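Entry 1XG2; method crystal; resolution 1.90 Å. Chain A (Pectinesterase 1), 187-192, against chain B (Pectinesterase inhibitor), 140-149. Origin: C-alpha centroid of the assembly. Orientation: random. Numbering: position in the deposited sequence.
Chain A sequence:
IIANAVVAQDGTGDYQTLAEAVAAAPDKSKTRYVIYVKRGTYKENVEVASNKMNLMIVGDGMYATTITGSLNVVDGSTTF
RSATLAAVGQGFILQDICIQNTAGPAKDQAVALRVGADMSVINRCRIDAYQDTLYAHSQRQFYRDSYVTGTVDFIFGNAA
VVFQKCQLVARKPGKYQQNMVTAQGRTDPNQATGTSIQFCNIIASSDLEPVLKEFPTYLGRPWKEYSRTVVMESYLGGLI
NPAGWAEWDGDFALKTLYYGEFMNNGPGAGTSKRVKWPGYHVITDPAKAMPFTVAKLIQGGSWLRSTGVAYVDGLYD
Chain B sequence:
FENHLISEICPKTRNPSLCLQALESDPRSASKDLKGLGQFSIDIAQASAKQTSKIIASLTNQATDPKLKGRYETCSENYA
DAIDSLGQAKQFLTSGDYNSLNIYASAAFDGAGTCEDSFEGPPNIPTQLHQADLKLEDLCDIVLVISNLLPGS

Chain A (187-192) TDPNQA
Chain B, residues 140-149: CDIVLVISNL

Contact between a turn of pectinesterase 1 (chain A, 187-192) and a helix of its inhibitor (chain B, 140-149), burying 296 Å² summed over both sides. The chain A stretch has no regular helix or strand; it folds into a type I beta turn from Asp A188 to Gln A191, closed by Gln A191 N to Asp A188 O at 3.1 Å. Pro A189 (phi/psi -71/-10) and Asn A190 (-83/-11) occupy the two central positions, flanked by extended Asp A188 (-142/126) and Gln A191 (-81/128). Asp A188, its CA-to-CB bond toward the helix, chi1 176° (t) and chi2 -13°, also braces the turn from its side chain, accepting a hydrogen bond at OD1 from Asn A190 N at 3.0 Å. Chain B is helical throughout, the helix beginning earlier in the chain, with phi/psi near -65/-40 in the middle, -84/-25 at Asn B148 and -78/-28 at Leu B149, and regular i to i+4 bonds such as Val B145 N to Asp B141 O at 2.9 Å. In register, the CA atoms of Asn A190 and Leu B144 lie 5.8 Å apart, the closest CA pair.

Along chain B, Cys B140 makes no contact with the turn, but its O accepts from Leu B144 N at 2.9 Å. Asp B141 comes next, its CA-to-CB bond directed sideways; with chi1 -158° (t) and chi2 39°, its carboxylate nevertheless comes nearer the turn. Asp B141 OD1 lies 2.4 Å from Asp A188 OD2, so short for two acid oxygens that one of the two groups probably holds a proton and donates it; without one, two like charges would meet in a buried site. Asp B141 OD2 is hydrogen-bonded elsewhere in the structure. Ile B142 points away and Val B143 lies out of reach.

Leu B144 points toward the turn and gives up 53 Å², the most of any helix residue. Its m,t rotamer (-69°, 167°) sets CD1 3.7 Å from Gln A191 CG and 3.8 Å from Asp A188 OD2, while its CB packs 3.8 Å from Asn A190 CB. A branched aliphatic side chain suits this place, packing against the aliphatic parts of Gln A191 and Asn A190. Gln A191 points away at CB, its chain m,t with chi3 -61°, and its OE1 takes weak hydrogen bonds from Thr A187 N and Asp A188 N, both 3.4 Å, within the turn's own stretch. Val B145, t at 166°, is directed sideways and packs CG2 against the end of the Asn A190 side chain.

Ile B146 is out of reach. Ser B147 (chi1 78°, p) turns its OG back to Leu B144 O, donating at 2.7 Å. One turn beyond Leu B144, Asn B148 (m, chi2 -27°) points toward chain A and donates from ND2 to Asn A190 O at 3.1 Å with a nearly straight angle of 166°; its amide thus serves a backbone carbonyl of the turn. Asn A190 itself, m at -54° and pointing toward the helix, has 95 Å² covered, the largest share of any residue here. Leu B149 ends the stretch out of reach.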

# COMPACT_ATOMS: atom_id res chain seq x y z
N THR A 187 -11.05 -1.37 1.32
CA THR A 187 -12.23 -2.13 0.95
C THR A 187 -13.21 -2.24 2.11
O THR A 187 -14.40 -2.46 1.91
CB THR A 187 -11.75 -3.54 0.53
OG1 THR A 187 -11.06 -3.45 -0.73
CG2 THR A 187 -12.89 -4.48 0.27
N ASP A 188 -12.70 -2.06 3.32
CA ASP A 188 -13.37 -2.51 4.53
C ASP A 188 -13.14 -1.44 5.61
O ASP A 188 -12.02 -1.06 5.87
CB ASP A 188 -12.75 -3.86 4.86
CG ASP A 188 -13.25 -4.49 6.15
OD1 ASP A 188 -13.91 -3.86 7.00
OD2 ASP A 188 -12.96 -5.68 6.39
N PRO A 189 -14.22 -0.95 6.22
CA PRO A 189 -14.13 0.14 7.18
C PRO A 189 -13.49 -0.25 8.52
O PRO A 189 -13.20 0.64 9.31
CB PRO A 189 -15.58 0.53 7.38
CG PRO A 189 -16.33 -0.67 7.13
CD PRO A 189 -15.61 -1.39 6.03
N ASN A 190 -13.27 -1.54 8.75
CA ASN A 190 -12.59 -2.02 9.95
C ASN A 190 -11.06 -1.95 9.80
O ASN A 190 -10.33 -2.13 10.77
CB ASN A 190 -13.01 -3.45 10.30
CG ASN A 190 -14.53 -3.63 10.43
OD1 ASN A 190 -15.12 -4.53 9.82
ND2 ASN A 190 -15.15 -2.78 11.21
N GLN A 191 -10.58 -1.69 8.58
CA GLN A 191 -9.16 -1.55 8.30
C GLN A 191 -8.67 -0.15 8.68
O GLN A 191 -9.25 0.85 8.24
CB GLN A 191 -8.86 -1.83 6.82
CG GLN A 191 -9.11 -3.25 6.32
CD GLN A 191 -8.82 -3.40 4.82
OE1 GLN A 191 -9.45 -2.74 3.97
NE2 GLN A 191 -7.87 -4.25 4.49
N ALA A 192 -7.61 -0.07 9.47
CA ALA A 192 -7.04 1.23 9.87
C ALA A 192 -5.98 1.71 8.87
O ALA A 192 -4.80 1.94 9.20
CB ALA A 192 -6.46 1.16 11.26
N CYS B 140 -10.53 -12.69 7.98
CA CYS B 140 -9.63 -11.62 8.43
C CYS B 140 -10.45 -10.47 9.01
O CYS B 140 -10.00 -9.76 9.92
CB CYS B 140 -8.76 -11.13 7.28
SG CYS B 140 -7.37 -12.22 6.87
N ASP B 141 -11.66 -10.29 8.49
CA ASP B 141 -12.54 -9.25 9.01
C ASP B 141 -12.96 -9.53 10.46
O ASP B 141 -13.13 -8.59 11.24
CB ASP B 141 -13.75 -9.10 8.11
CG ASP B 141 -14.41 -7.76 8.27
OD1 ASP B 141 -13.70 -6.74 8.41
OD2 ASP B 141 -15.63 -7.63 8.22
N ILE B 142 -13.09 -10.79 10.85
CA ILE B 142 -13.35 -11.13 12.24
C ILE B 142 -12.20 -10.60 13.10
O ILE B 142 -12.40 -9.99 14.14
CB ILE B 142 -13.54 -12.65 12.47
CG1 ILE B 142 -14.69 -13.22 11.62
CG2 ILE B 142 -13.90 -12.92 13.92
CD1 ILE B 142 -14.68 -14.72 11.53
N VAL B 143 -10.98 -10.82 12.63
CA VAL B 143 -9.81 -10.37 13.35
C VAL B 143 -9.78 -8.85 13.44
O VAL B 143 -9.49 -8.31 14.48
CB VAL B 143 -8.50 -10.85 12.69
CG1 VAL B 143 -7.29 -10.34 13.46
CG2 VAL B 143 -8.48 -12.36 12.61
N LEU B 144 -10.10 -8.18 12.34
CA LEU B 144 -10.11 -6.72 12.32
C LEU B 144 -11.13 -6.17 13.32
O LEU B 144 -10.84 -5.22 14.04
CB LEU B 144 -10.42 -6.20 10.91
CG LEU B 144 -9.33 -6.45 9.87
CD1 LEU B 144 -9.83 -6.19 8.45
CD2 LEU B 144 -8.11 -5.55 10.16
N VAL B 145 -12.32 -6.77 13.38
CA VAL B 145 -13.36 -6.28 14.27
C VAL B 145 -12.91 -6.43 15.73
O VAL B 145 -13.06 -5.52 16.55
CB VAL B 145 -14.69 -7.02 14.03
CG1 VAL B 145 -15.69 -6.76 15.18
CG2 VAL B 145 -15.29 -6.57 12.72
N ILE B 146 -12.30 -7.56 16.04
CA ILE B 146 -11.85 -7.81 17.39
C ILE B 146 -10.73 -6.80 17.72
O ILE B 146 -10.72 -6.23 18.82
CB ILE B 146 -11.41 -9.28 17.54
CG1 ILE B 146 -12.63 -10.21 17.50
CG2 ILE B 146 -10.68 -9.50 18.85
CD1 ILE B 146 -12.26 -11.67 17.45
N SER B 147 -9.83 -6.54 16.77
CA SER B 147 -8.74 -5.57 17.01
C SER B 147 -9.28 -4.17 17.34
O SER B 147 -8.63 -3.42 18.08
CB SER B 147 -7.76 -5.50 15.82
OG SER B 147 -8.29 -4.72 14.74
N ASN B 148 -10.44 -3.81 16.81
CA ASN B 148 -11.03 -2.51 17.10
C ASN B 148 -11.83 -2.48 18.40
O ASN B 148 -11.99 -1.43 18.99
CB ASN B 148 -11.89 -2.00 15.93
CG ASN B 148 -11.10 -1.81 14.64
OD1 ASN B 148 -9.89 -1.57 14.66
ND2 ASN B 148 -11.78 -1.94 13.51
N LEU B 149 -12.33 -3.63 18.84
CA LEU B 149 -13.04 -3.73 20.11
C LEU B 149 -12.09 -3.76 21.32
O LEU B 149 -12.46 -3.36 22.42
CB LEU B 149 -13.92 -4.97 20.16
CG LEU B 149 -15.12 -5.02 19.21
CD1 LEU B 149 -15.73 -6.41 19.26
CD2 LEU B 149 -16.14 -3.94 19.57